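Local coordinates for protein pseudouridine synthase (Pyrococcus abyssi, PDB 2AUS) that probably isomerises specific uridines in RNA to pseudouridine, as a Cbf5-type enzyme of the TruB family, at residues Ile19-Lys24 with Leu269-Ile274; His60-Trp65 with Gly87-Ala92; Val172-Glu175 with Tyr179-Ser182. All blocks are in the same frame, centred on the assembly; numbering follows the deposited sequence.

Overall arrangement
Contact 1 lies apart from the others, its centre about 37 Å from that of contact 2 and 39 Å from that of contact 3, on the far side of the chain's centre. It is partly buried and joins the N-terminal strand to the PUA region through a lysine stem laid over aliphatic groups. Contacts 2 and 3 are buried and wholly apolar, with centres about 20 Å apart and no touch. Both pack a helix on a sheet, but on different sheets: helix 59-69 against strand 88-93 in contact 2, helix 180-191 against strand 167-174 in contact 3. Charge appears at the partly exposed contact, whereas branched aliphatic side chains fill the two buried ones.

Contact 1: Ile19-Lys24 with Leu269-Ile274; sequences IVKDDK and LTVPGI
Lys-21 lays its aliphatic stem over Val-271 and Ile-274, the close-packed part of the contact. CG lies anti to the backbone N (chi1 -170°) and the next two torsions are also anti, so the chain runs nearly straight as far as CE. It crosses Val-271 at about a right angle, CE lying 3.7 Å from Val-271 CG1. Nearer its root, CD passes 3.7 Å from Ile-274 O. A bend at chi4 (67°) turns the ammonium group, and NZ donates to the carbonyls of Met-309 and Arg-312. Lysine suits the place because its methylenes cover buried aliphatics while its charge meets carbonyls at the end of helix 306-311. Cut back to an alanine, the side chain would probably leave those two carbonyls without their ammonium mate and uncover Val-271 CG1. The other side is loose. Asp-22 only brings CB to 4.4 Å from Ile-274 O; its carboxylate has a long, weak ion pair with Lys-256 and takes a weak bond from Lys-24 N, where the loop runs into solvent. Backbone bonds of Ile-19 with Leu-277 and Lys-21 with Val-275 make strand 18-20 an antiparallel edge of the PUA-domain sheet, completing the PUA fold.

Contact 2: His60-Trp65 with Gly87-Ala92; sequences HEVVAW and GVLPVA
Val-63 on helix 59-69 and Val-91 on strand 88-93 bury the most surface here, Val-91 pointing at the helix and Val-63 meeting it through its CG2 branch. Their CA atoms are 7.0 Å apart, and Val-63 CG2 comes to 4.2 Å from Val-91 CG1. Both are short and branched at CB, so they fill the space between the two backbones without a long flexible chain. Leu-89, two residues before Val-91 and on the same face of the strand, is the third main contributor. CG anti to the backbone N (chi1 -178°) carries the branch point away from the strand, and CD2 continues the line to meet Val-62 CG1 tip to tip at 4.0 Å. Leucine's extra carbon lets it reach a helix residue that the strand backbone does not approach. This is a helix packed on a face of the mixed sheet of the catalytic domain. The loop between strands 75-77 and 88-93 probably carries the catalytic aspartate, as in other TruB enzymes. The strand lies between two others: Leu-89 and Val-91 bond to Leu-51 and Ile-49 on one flank, where Val-62 also touches Leu-51, while Pro-90, which has no N-H to give, bonds through its carbonyl to Gly-78 on the other, where Val-63 rests on Ala-75 and His-77. Farther along the helix, Trp-65 meets an aromatic ring of another protein chain, their planes at about 55°.

Contact 3: Val172-Glu175 with Tyr179-Ser182; sequences VGVE and YIRS
Backbone hydrogen bonds of Val-172 with Tyr-110 and of Val-174 with Lys-108 fix the two valines that receive Ile-180, while no hydrogen bond crosses between the two segments themselves. The contact is made by methyl groups alone. Ile-180 CD1 lies 4.0 Å from Val-174 CG1 and 4.2 Å from Val-172 CG1, so a single methyl is shared between two valines two residues apart, on the same face of the strand. Gly-173, between them, has no side chain to add. Ile-180 does not point its CB straight at the strand. Instead, bends at chi1 (-50°) and chi2 (-54°) swing CD1 round to the valines; this extra carbon of isoleucine suits the place because it is the atom that touches both. Val-172 meets it tip to tip, its CG1 lying between the backbone N and the carbonyl carbon (chi1 56°), whereas Val-174 crosses the isoleucine obliquely. All three side chains also touch Tyr-110, which adds an aromatic group to the apolar cluster. The turn that joins the segments has polar ties of its own: Glu-175 O is bonded by Thr-178 OG1, and Tyr-179, at the N-cap position, gives its backbone N to Gln-138 OE1. Strand 167-174, helix 180-191 and strand 195-205 form a beta-alpha-beta crossover. The two strands run parallel, with antiparallel strand 108-116 between them, and Ile-180 spans the inside of the connection, touching Val-172 and Val-174 on the first strand, Tyr-110 on the middle one and Met-197 on the last.

Contact 1: Ile19-Lys24 with Leu269-Ile274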
ATOM      1  N   ILE A  19      -6.364  50.212  -5.101  1.00 40.73           N
ATOM      2  CA  ILE A  19      -6.785  51.588  -4.915  1.00 43.02           C
ATOM      3  C   ILE A  19      -6.580  51.993  -3.458  1.00 44.23           C
ATOM      4  O   ILE A  19      -7.148  51.386  -2.548  1.00 41.45           O
ATOM      5  CB  ILE A  19      -8.266  51.765  -5.298  1.00 44.96           C
ATOM      6  CG1 ILE A  19      -8.475  51.304  -6.745  1.00 48.57           C
ATOM      7  CG2 ILE A  19      -8.680  53.223  -5.130  1.00 45.56           C
ATOM      8  CD1 ILE A  19      -9.896  51.405  -7.227  1.00 49.73           C
ATOM      9  N   VAL A  20      -5.756  53.014  -3.250  1.00 44.22           N
ATOM     10  CA  VAL A  20      -5.447  53.497  -1.912  1.00 45.92           C
ATOM     11  C   VAL A  20      -6.462  54.508  -1.404  1.00 47.35           C
ATOM     12  O   VAL A  20      -6.713  55.537  -2.027  1.00 47.24           O
ATOM     13  CB  VAL A  20      -4.049  54.136  -1.858  1.00 44.34           C
ATOM     14  CG1 VAL A  20      -3.765  54.634  -0.460  1.00 44.06           C
ATOM     15  CG2 VAL A  20      -3.005  53.126  -2.272  1.00 42.14           C
ATOM     16  N   LYS A  21      -7.039  54.198  -0.254  1.00 48.79           N
ATOM     17  CA  LYS A  21      -8.030  55.059   0.368  1.00 50.51           C
ATOM     18  C   LYS A  21      -7.312  55.963   1.377  1.00 51.71           C
ATOM     19  O   LYS A  21      -7.563  57.164   1.432  1.00 53.47           O
ATOM     20  CB  LYS A  21      -9.082  54.180   1.053  1.00 50.84           C
ATOM     21  CG  LYS A  21     -10.331  54.882   1.566  1.00 54.19           C
ATOM     22  CD  LYS A  21     -11.282  53.846   2.164  1.00 56.24           C
ATOM     23  CE  LYS A  21     -12.437  54.476   2.929  1.00 55.83           C
ATOM     24  NZ  LYS A  21     -13.371  55.218   2.049  1.00 55.88           N
ATOM     25  N   ASP A  22      -6.397  55.380   2.152  1.00 50.92           N
ATOM     26  CA  ASP A  22      -5.647  56.118   3.168  1.00 51.38           C
ATOM     27  C   ASP A  22      -4.152  56.100   2.851  1.00 50.92           C
ATOM     28  O   ASP A  22      -3.448  55.169   3.245  1.00 50.22           O
ATOM     29  CB  ASP A  22      -5.873  55.484   4.547  1.00 53.55           C
ATOM     30  CG  ASP A  22      -5.325  56.337   5.691  1.00 57.81           C
ATOM     31  OD1 ASP A  22      -4.254  56.965   5.528  1.00 58.41           O
ATOM     32  OD2 ASP A  22      -5.962  56.368   6.768  1.00 59.82           O
ATOM     33  N   ASP A  23      -3.667  57.136   2.167  1.00 50.50           N
ATOM     34  CA  ASP A  23      -2.256  57.220   1.774  1.00 52.51           C
ATOM     35  C   ASP A  23      -1.274  57.347   2.934  1.00 52.36           C
ATOM     36  O   ASP A  23      -0.085  57.064   2.776  1.00 51.04           O
ATOM     37  CB  ASP A  23      -2.015  58.416   0.841  1.00 56.04           C
ATOM     38  CG  ASP A  23      -3.019  58.499  -0.287  1.00 61.01           C
ATOM     39  OD1 ASP A  23      -3.405  57.439  -0.824  1.00 63.16           O
ATOM     40  OD2 ASP A  23      -3.413  59.634  -0.645  1.00 62.65           O
ATOM     41  N   LYS A  24      -1.761  57.777   4.093  1.00 51.75           N
ATOM     42  CA  LYS A  24      -0.885  57.967   5.244  1.00 52.98           C
ATOM     43  C   LYS A  24      -0.775  56.783   6.199  1.00 51.71           C
ATOM     44  O   LYS A  24       0.083  56.783   7.083  1.00 50.37           O
ATOM     45  CB  LYS A  24      -1.334  59.205   6.032  1.00 55.73           C
ATOM     46  CG  LYS A  24      -1.430  60.480   5.207  1.00 58.61           C
ATOM     47  CD  LYS A  24      -0.060  60.960   4.751  1.00 59.69           C
ATOM     48  CE  LYS A  24      -0.182  62.240   3.923  1.00 61.71           C
ATOM     49  NZ  LYS A  24       1.149  62.790   3.520  1.00 59.76           N
ATOM     50  N   LEU A 269     -15.623  43.974   9.413  1.00 43.89           N
ATOM     51  CA  LEU A 269     -14.798  45.100   8.981  1.00 43.80           C
ATOM     52  C   LEU A 269     -15.645  46.284   8.545  1.00 44.42           C
ATOM     53  O   LEU A 269     -16.559  46.141   7.735  1.00 46.38           O
ATOM     54  CB  LEU A 269     -13.895  44.675   7.816  1.00 42.70           C
ATOM     55  CG  LEU A 269     -13.049  45.773   7.165  1.00 40.84           C
ATOM     56  CD1 LEU A 269     -12.038  46.295   8.169  1.00 39.54           C
ATOM     57  CD2 LEU A 269     -12.353  45.218   5.925  1.00 41.02           C
ATOM     58  N   THR A 270     -15.337  47.460   9.076  1.00 44.79           N
ATOM     59  CA  THR A 270     -16.067  48.655   8.694  1.00 44.68           C
ATOM     60  C   THR A 270     -15.191  49.462   7.746  1.00 45.16           C
ATOM     61  O   THR A 270     -13.965  49.355   7.773  1.00 44.17           O
ATOM     62  CB  THR A 270     -16.440  49.518   9.922  1.00 46.34           C
ATOM     63  OG1 THR A 270     -15.251  49.937  10.599  1.00 47.62           O
ATOM     64  CG2 THR A 270     -17.303  48.714  10.891  1.00 45.11           C
ATOM     65  N   VAL A 271     -15.838  50.258   6.907  1.00 45.35           N
ATOM     66  CA  VAL A 271     -15.170  51.101   5.919  1.00 46.35           C
ATOM     67  C   VAL A 271     -14.009  51.942   6.454  1.00 46.32           C
ATOM     68  O   VAL A 271     -12.963  52.049   5.810  1.00 46.68           O
ATOM     69  CB  VAL A 271     -16.209  52.036   5.235  1.00 48.08           C
ATOM     70  CG1 VAL A 271     -15.519  52.996   4.266  1.00 46.56           C
ATOM     71  CG2 VAL A 271     -17.251  51.186   4.511  1.00 46.86           C
ATOM     72  N   PRO A 272     -14.180  52.562   7.631  1.00 46.77           N
ATOM     73  CA  PRO A 272     -13.134  53.397   8.239  1.00 45.85           C
ATOM     74  C   PRO A 272     -11.814  52.668   8.504  1.00 43.83           C
ATOM     75  O   PRO A 272     -10.779  53.303   8.686  1.00 45.07           O
ATOM     76  CB  PRO A 272     -13.783  53.867   9.544  1.00 47.75           C
ATOM     77  CG  PRO A 272     -15.239  53.891   9.209  1.00 48.58           C
ATOM     78  CD  PRO A 272     -15.412  52.604   8.441  1.00 47.98           C
ATOM     79  N   GLY A 273     -11.858  51.341   8.540  1.00 42.98           N
ATOM     80  CA  GLY A 273     -10.652  50.575   8.793  1.00 42.17           C
ATOM     81  C   GLY A 273      -9.871  50.216   7.539  1.00 41.77           C
ATOM     82  O   GLY A 273      -8.757  49.698   7.624  1.00 42.42           O
ATOM     83  N   ILE A 274     -10.443  50.503   6.376  1.00 40.35           N
ATOM     84  CA  ILE A 274      -9.803  50.186   5.102  1.00 39.71           C
ATOM     85  C   ILE A 274      -8.730  51.190   4.682  1.00 39.76           C
ATOM     86  O   ILE A 274      -8.959  52.395   4.684  1.00 41.49           O
ATOM     87  CB  ILE A 274     -10.858  50.100   3.989  1.00 39.70           C
ATOM     88  CG1 ILE A 274     -11.907  49.047   4.364  1.00 38.63           C
ATOM     89  CG2 ILE A 274     -10.194  49.788   2.657  1.00 40.46           C
ATOM     90  CD1 ILE A 274     -13.075  48.980   3.407  1.00 39.37           C
TER

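Contact 2: His60-Trp65 with Gly87-Ala92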
ATOM      1  N   HIS A  60      -8.143  12.385   2.592  1.00 47.80           N
ATOM      2  CA  HIS A  60      -8.318  12.390   4.040  1.00 47.54           C
ATOM      3  C   HIS A  60      -7.177  11.629   4.698  1.00 46.74           C
ATOM      4  O   HIS A  60      -6.593  12.092   5.676  1.00 47.34           O
ATOM      5  CB  HIS A  60      -9.642  11.724   4.417  1.00 50.70           C
ATOM      6  CG  HIS A  60      -9.898  11.682   5.892  1.00 50.97           C
ATOM      7  ND1 HIS A  60     -10.366  12.771   6.597  1.00 53.36           N
ATOM      8  CD2 HIS A  60      -9.726  10.692   6.798  1.00 50.11           C
ATOM      9  CE1 HIS A  60     -10.472  12.451   7.874  1.00 51.27           C
ATOM     10  NE2 HIS A  60     -10.089  11.196   8.023  1.00 50.90           N
ATOM     11  N   GLU A  61      -6.868  10.452   4.161  1.00 47.19           N
ATOM     12  CA  GLU A  61      -5.794   9.633   4.708  1.00 47.76           C
ATOM     13  C   GLU A  61      -4.450  10.338   4.597  1.00 46.64           C
ATOM     14  O   GLU A  61      -3.624  10.252   5.506  1.00 46.69           O
ATOM     15  CB  GLU A  61      -5.739   8.283   3.991  1.00 50.12           C
ATOM     16  CG  GLU A  61      -7.037   7.499   4.084  1.00 55.23           C
ATOM     17  CD  GLU A  61      -6.949   6.128   3.444  1.00 57.92           C
ATOM     18  OE1 GLU A  61      -6.606   6.043   2.241  1.00 55.41           O
ATOM     19  OE2 GLU A  61      -7.222   5.135   4.156  1.00 61.27           O
ATOM     20  N   VAL A  62      -4.230  11.033   3.481  1.00 46.45           N
ATOM     21  CA  VAL A  62      -2.984  11.769   3.264  1.00 44.83           C
ATOM     22  C   VAL A  62      -2.841  12.877   4.317  1.00 45.41           C
ATOM     23  O   VAL A  62      -1.759  13.100   4.865  1.00 44.07           O
ATOM     24  CB  VAL A  62      -2.956  12.390   1.855  1.00 45.75           C
ATOM     25  CG1 VAL A  62      -1.776  13.340   1.714  1.00 45.59           C
ATOM     26  CG2 VAL A  62      -2.863  11.287   0.825  1.00 46.33           C
ATOM     27  N   VAL A  63      -3.939  13.572   4.601  1.00 44.55           N
ATOM     28  CA  VAL A  63      -3.909  14.628   5.601  1.00 45.07           C
ATOM     29  C   VAL A  63      -3.606  14.005   6.970  1.00 45.82           C
ATOM     30  O   VAL A  63      -2.838  14.563   7.759  1.00 43.60           O
ATOM     31  CB  VAL A  63      -5.250  15.385   5.655  1.00 43.79           C
ATOM     32  CG1 VAL A  63      -5.236  16.392   6.787  1.00 42.91           C
ATOM     33  CG2 VAL A  63      -5.485  16.100   4.334  1.00 46.08           C
ATOM     34  N   ALA A  64      -4.203  12.846   7.243  1.00 44.19           N
ATOM     35  CA  ALA A  64      -3.966  12.164   8.510  1.00 44.99           C
ATOM     36  C   ALA A  64      -2.466  11.887   8.650  1.00 44.23           C
ATOM     37  O   ALA A  64      -1.897  12.066   9.722  1.00 44.91           O
ATOM     38  CB  ALA A  64      -4.758  10.848   8.566  1.00 42.61           C
ATOM     39  N   TRP A  65      -1.832  11.449   7.563  1.00 45.26           N
ATOM     40  CA  TRP A  65      -0.394  11.167   7.579  1.00 45.58           C
ATOM     41  C   TRP A  65       0.399  12.433   7.868  1.00 44.10           C
ATOM     42  O   TRP A  65       1.374  12.418   8.619  1.00 44.73           O
ATOM     43  CB  TRP A  65       0.075  10.600   6.233  1.00 47.69           C
ATOM     44  CG  TRP A  65      -0.338   9.186   5.972  1.00 54.43           C
ATOM     45  CD1 TRP A  65      -0.701   8.249   6.901  1.00 54.10           C
ATOM     46  CD2 TRP A  65      -0.359   8.519   4.699  1.00 56.71           C
ATOM     47  NE1 TRP A  65      -0.942   7.044   6.287  1.00 57.03           N
ATOM     48  CE2 TRP A  65      -0.740   7.179   4.937  1.00 57.36           C
ATOM     49  CE3 TRP A  65      -0.089   8.924   3.383  1.00 57.61           C
ATOM     50  CZ2 TRP A  65      -0.857   6.238   3.905  1.00 59.29           C
ATOM     51  CZ3 TRP A  65      -0.205   7.987   2.355  1.00 58.38           C
ATOM     52  CH2 TRP A  65      -0.586   6.659   2.625  1.00 58.84           C
ATOM     53  N   GLY A  87      -0.844  14.388  -7.505  1.00 39.01           N
ATOM     54  CA  GLY A  87      -0.629  15.795  -7.786  1.00 37.69           C
ATOM     55  C   GLY A  87      -0.917  16.799  -6.679  1.00 36.46           C
ATOM     56  O   GLY A  87      -1.141  16.454  -5.517  1.00 34.26           O
ATOM     57  N   VAL A  88      -0.932  18.062  -7.087  1.00 37.34           N
ATOM     58  CA  VAL A  88      -1.151  19.196  -6.204  1.00 36.85           C
ATOM     59  C   VAL A  88      -2.306  19.051  -5.231  1.00 36.26           C
ATOM     60  O   VAL A  88      -3.479  19.053  -5.610  1.00 36.96           O
ATOM     61  CB  VAL A  88      -1.332  20.477  -7.031  1.00 36.46           C
ATOM     62  CG1 VAL A  88      -1.553  21.678  -6.116  1.00 35.16           C
ATOM     63  CG2 VAL A  88      -0.096  20.693  -7.897  1.00 36.68           C
ATOM     64  N   LEU A  89      -1.958  18.920  -3.959  1.00 37.14           N
ATOM     65  CA  LEU A  89      -2.949  18.801  -2.902  1.00 36.70           C
ATOM     66  C   LEU A  89      -2.594  19.787  -1.795  1.00 36.82           C
ATOM     67  O   LEU A  89      -1.771  19.491  -0.923  1.00 33.98           O
ATOM     68  CB  LEU A  89      -2.974  17.378  -2.327  1.00 36.57           C
ATOM     69  CG  LEU A  89      -4.032  17.206  -1.238  1.00 36.52           C
ATOM     70  CD1 LEU A  89      -5.418  17.256  -1.870  1.00 38.61           C
ATOM     71  CD2 LEU A  89      -3.825  15.895  -0.512  1.00 36.68           C
ATOM     72  N   PRO A  90      -3.198  20.984  -1.824  1.00 36.50           N
ATOM     73  CA  PRO A  90      -2.893  21.966  -0.781  1.00 36.64           C
ATOM     74  C   PRO A  90      -3.424  21.479   0.562  1.00 37.06           C
ATOM     75  O   PRO A  90      -4.597  21.119   0.684  1.00 37.27           O
ATOM     76  CB  PRO A  90      -3.620  23.221  -1.258  1.00 37.00           C
ATOM     77  CG  PRO A  90      -3.627  23.066  -2.741  1.00 36.39           C
ATOM     78  CD  PRO A  90      -3.983  21.598  -2.903  1.00 34.97           C
ATOM     79  N   VAL A  91      -2.559  21.455   1.564  1.00 35.99           N
ATOM     80  CA  VAL A  91      -2.967  21.022   2.892  1.00 37.34           C
ATOM     81  C   VAL A  91      -2.649  22.142   3.879  1.00 38.69           C
ATOM     82  O   VAL A  91      -1.477  22.444   4.130  1.00 38.06           O
ATOM     83  CB  VAL A  91      -2.225  19.727   3.320  1.00 36.49           C
ATOM     84  CG1 VAL A  91      -2.720  19.263   4.681  1.00 33.74           C
ATOM     85  CG2 VAL A  91      -2.456  18.630   2.292  1.00 35.57           C
ATOM     86  N   ALA A  92      -3.693  22.770   4.414  1.00 36.60           N
ATOM     87  CA  ALA A  92      -3.521  23.854   5.377  1.00 37.72           C
ATOM     88  C   ALA A  92      -3.301  23.235   6.757  1.00 39.33           C
ATOM     89  O   ALA A  92      -3.927  22.227   7.098  1.00 39.00           O
ATOM     90  CB  ALA A  92      -4.754  24.763   5.376  1.00 34.96           C
TER

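Contact 3: Val172-Glu175 with Tyr179-Ser182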
ATOM      1  N   VAL A 172      -5.357  19.991 -19.267  1.00 43.99           N
ATOM      2  CA  VAL A 172      -6.595  20.745 -19.302  1.00 42.68           C
ATOM      3  C   VAL A 172      -6.738  21.701 -18.129  1.00 42.81           C
ATOM      4  O   VAL A 172      -6.480  21.336 -16.981  1.00 43.44           O
ATOM      5  CB  VAL A 172      -7.816  19.782 -19.321  1.00 43.19           C
ATOM      6  CG1 VAL A 172      -7.764  18.851 -18.123  1.00 42.00           C
ATOM      7  CG2 VAL A 172      -9.106  20.572 -19.316  1.00 42.42           C
ATOM      8  N   GLY A 173      -7.136  22.932 -18.437  1.00 42.42           N
ATOM      9  CA  GLY A 173      -7.356  23.937 -17.414  1.00 41.94           C
ATOM     10  C   GLY A 173      -8.863  24.002 -17.278  1.00 43.35           C
ATOM     11  O   GLY A 173      -9.568  24.037 -18.290  1.00 42.82           O
ATOM     12  N   VAL A 174      -9.366  24.012 -16.047  1.00 42.16           N
ATOM     13  CA  VAL A 174     -10.802  24.036 -15.825  1.00 42.21           C
ATOM     14  C   VAL A 174     -11.243  24.903 -14.652  1.00 44.00           C
ATOM     15  O   VAL A 174     -10.462  25.219 -13.755  1.00 44.38           O
ATOM     16  CB  VAL A 174     -11.338  22.615 -15.563  1.00 42.41           C
ATOM     17  CG1 VAL A 174     -10.999  21.700 -16.728  1.00 40.36           C
ATOM     18  CG2 VAL A 174     -10.744  22.067 -14.255  1.00 41.43           C
ATOM     19  N   GLU A 175     -12.519  25.267 -14.668  1.00 45.02           N
ATOM     20  CA  GLU A 175     -13.109  26.067 -13.609  1.00 46.61           C
ATOM     21  C   GLU A 175     -13.259  25.136 -12.402  1.00 46.08           C
ATOM     22  O   GLU A 175     -13.321  23.918 -12.562  1.00 46.06           O
ATOM     23  CB  GLU A 175     -14.484  26.581 -14.057  1.00 48.50           C
ATOM     24  CG  GLU A 175     -15.146  27.541 -13.085  1.00 53.97           C
ATOM     25  CD  GLU A 175     -16.492  28.057 -13.578  1.00 57.73           C
ATOM     26  OE1 GLU A 175     -17.035  28.997 -12.952  1.00 58.75           O
ATOM     27  OE2 GLU A 175     -17.007  27.523 -14.586  1.00 57.67           O
ATOM     28  N   TYR A 179     -15.493  18.116 -13.350  1.00 47.11           N
ATOM     29  CA  TYR A 179     -15.128  16.708 -13.231  1.00 49.72           C
ATOM     30  C   TYR A 179     -14.436  16.253 -14.510  1.00 48.97           C
ATOM     31  O   TYR A 179     -15.052  16.215 -15.579  1.00 47.38           O
ATOM     32  CB  TYR A 179     -16.381  15.860 -13.000  1.00 54.76           C
ATOM     33  CG  TYR A 179     -17.072  16.126 -11.682  1.00 63.36           C
ATOM     34  CD1 TYR A 179     -18.367  15.657 -11.445  1.00 67.52           C
ATOM     35  CD2 TYR A 179     -16.420  16.806 -10.651  1.00 66.53           C
ATOM     36  CE1 TYR A 179     -18.995  15.856 -10.211  1.00 68.72           C
ATOM     37  CE2 TYR A 179     -17.037  17.009  -9.416  1.00 68.69           C
ATOM     38  CZ  TYR A 179     -18.321  16.530  -9.205  1.00 70.13           C
ATOM     39  OH  TYR A 179     -18.931  16.724  -7.985  1.00 73.23           O
ATOM     40  N   ILE A 180     -13.160  15.899 -14.402  1.00 46.58           N
ATOM     41  CA  ILE A 180     -12.409  15.463 -15.569  1.00 44.85           C
ATOM     42  C   ILE A 180     -12.896  14.134 -16.120  1.00 44.62           C
ATOM     43  O   ILE A 180     -12.931  13.940 -17.336  1.00 43.52           O
ATOM     44  CB  ILE A 180     -10.910  15.349 -15.261  1.00 43.18           C
ATOM     45  CG1 ILE A 180     -10.422  16.640 -14.595  1.00 43.28           C
ATOM     46  CG2 ILE A 180     -10.133  15.084 -16.552  1.00 42.99           C
ATOM     47  CD1 ILE A 180     -10.746  17.903 -15.376  1.00 43.08           C
ATOM     48  N   ARG A 181     -13.273  13.216 -15.234  1.00 47.30           N
ATOM     49  CA  ARG A 181     -13.755  11.913 -15.674  1.00 48.61           C
ATOM     50  C   ARG A 181     -14.968  12.097 -16.587  1.00 49.10           C
ATOM     51  O   ARG A 181     -15.076  11.450 -17.633  1.00 47.40           O
ATOM     52  CB  ARG A 181     -14.135  11.033 -14.477  1.00 49.42           C
ATOM     53  CG  ARG A 181     -14.502   9.603 -14.881  1.00 53.68           C
ATOM     54  CD  ARG A 181     -14.983   8.755 -13.706  1.00 57.16           C
ATOM     55  NE  ARG A 181     -13.905   8.382 -12.793  1.00 63.76           N
ATOM     56  CZ  ARG A 181     -12.877   7.601 -13.118  1.00 66.12           C
ATOM     57  NH1 ARG A 181     -12.773   7.099 -14.344  1.00 66.57           N
ATOM     58  NH2 ARG A 181     -11.952   7.308 -12.210  1.00 66.61           N
ATOM     59  N   SER A 182     -15.873  12.986 -16.188  1.00 50.18           N
ATOM     60  CA  SER A 182     -17.077  13.268 -16.971  1.00 50.50           C
ATOM     61  C   SER A 182     -16.693  13.934 -18.288  1.00 49.22           C
ATOM     62  O   SER A 182     -17.252  13.625 -19.343  1.00 48.38           O
ATOM     63  CB  SER A 182     -18.022  14.180 -16.179  1.00 53.00           C
ATOM     64  OG  SER A 182     -19.121  14.591 -16.975  1.00 55.25           O
TER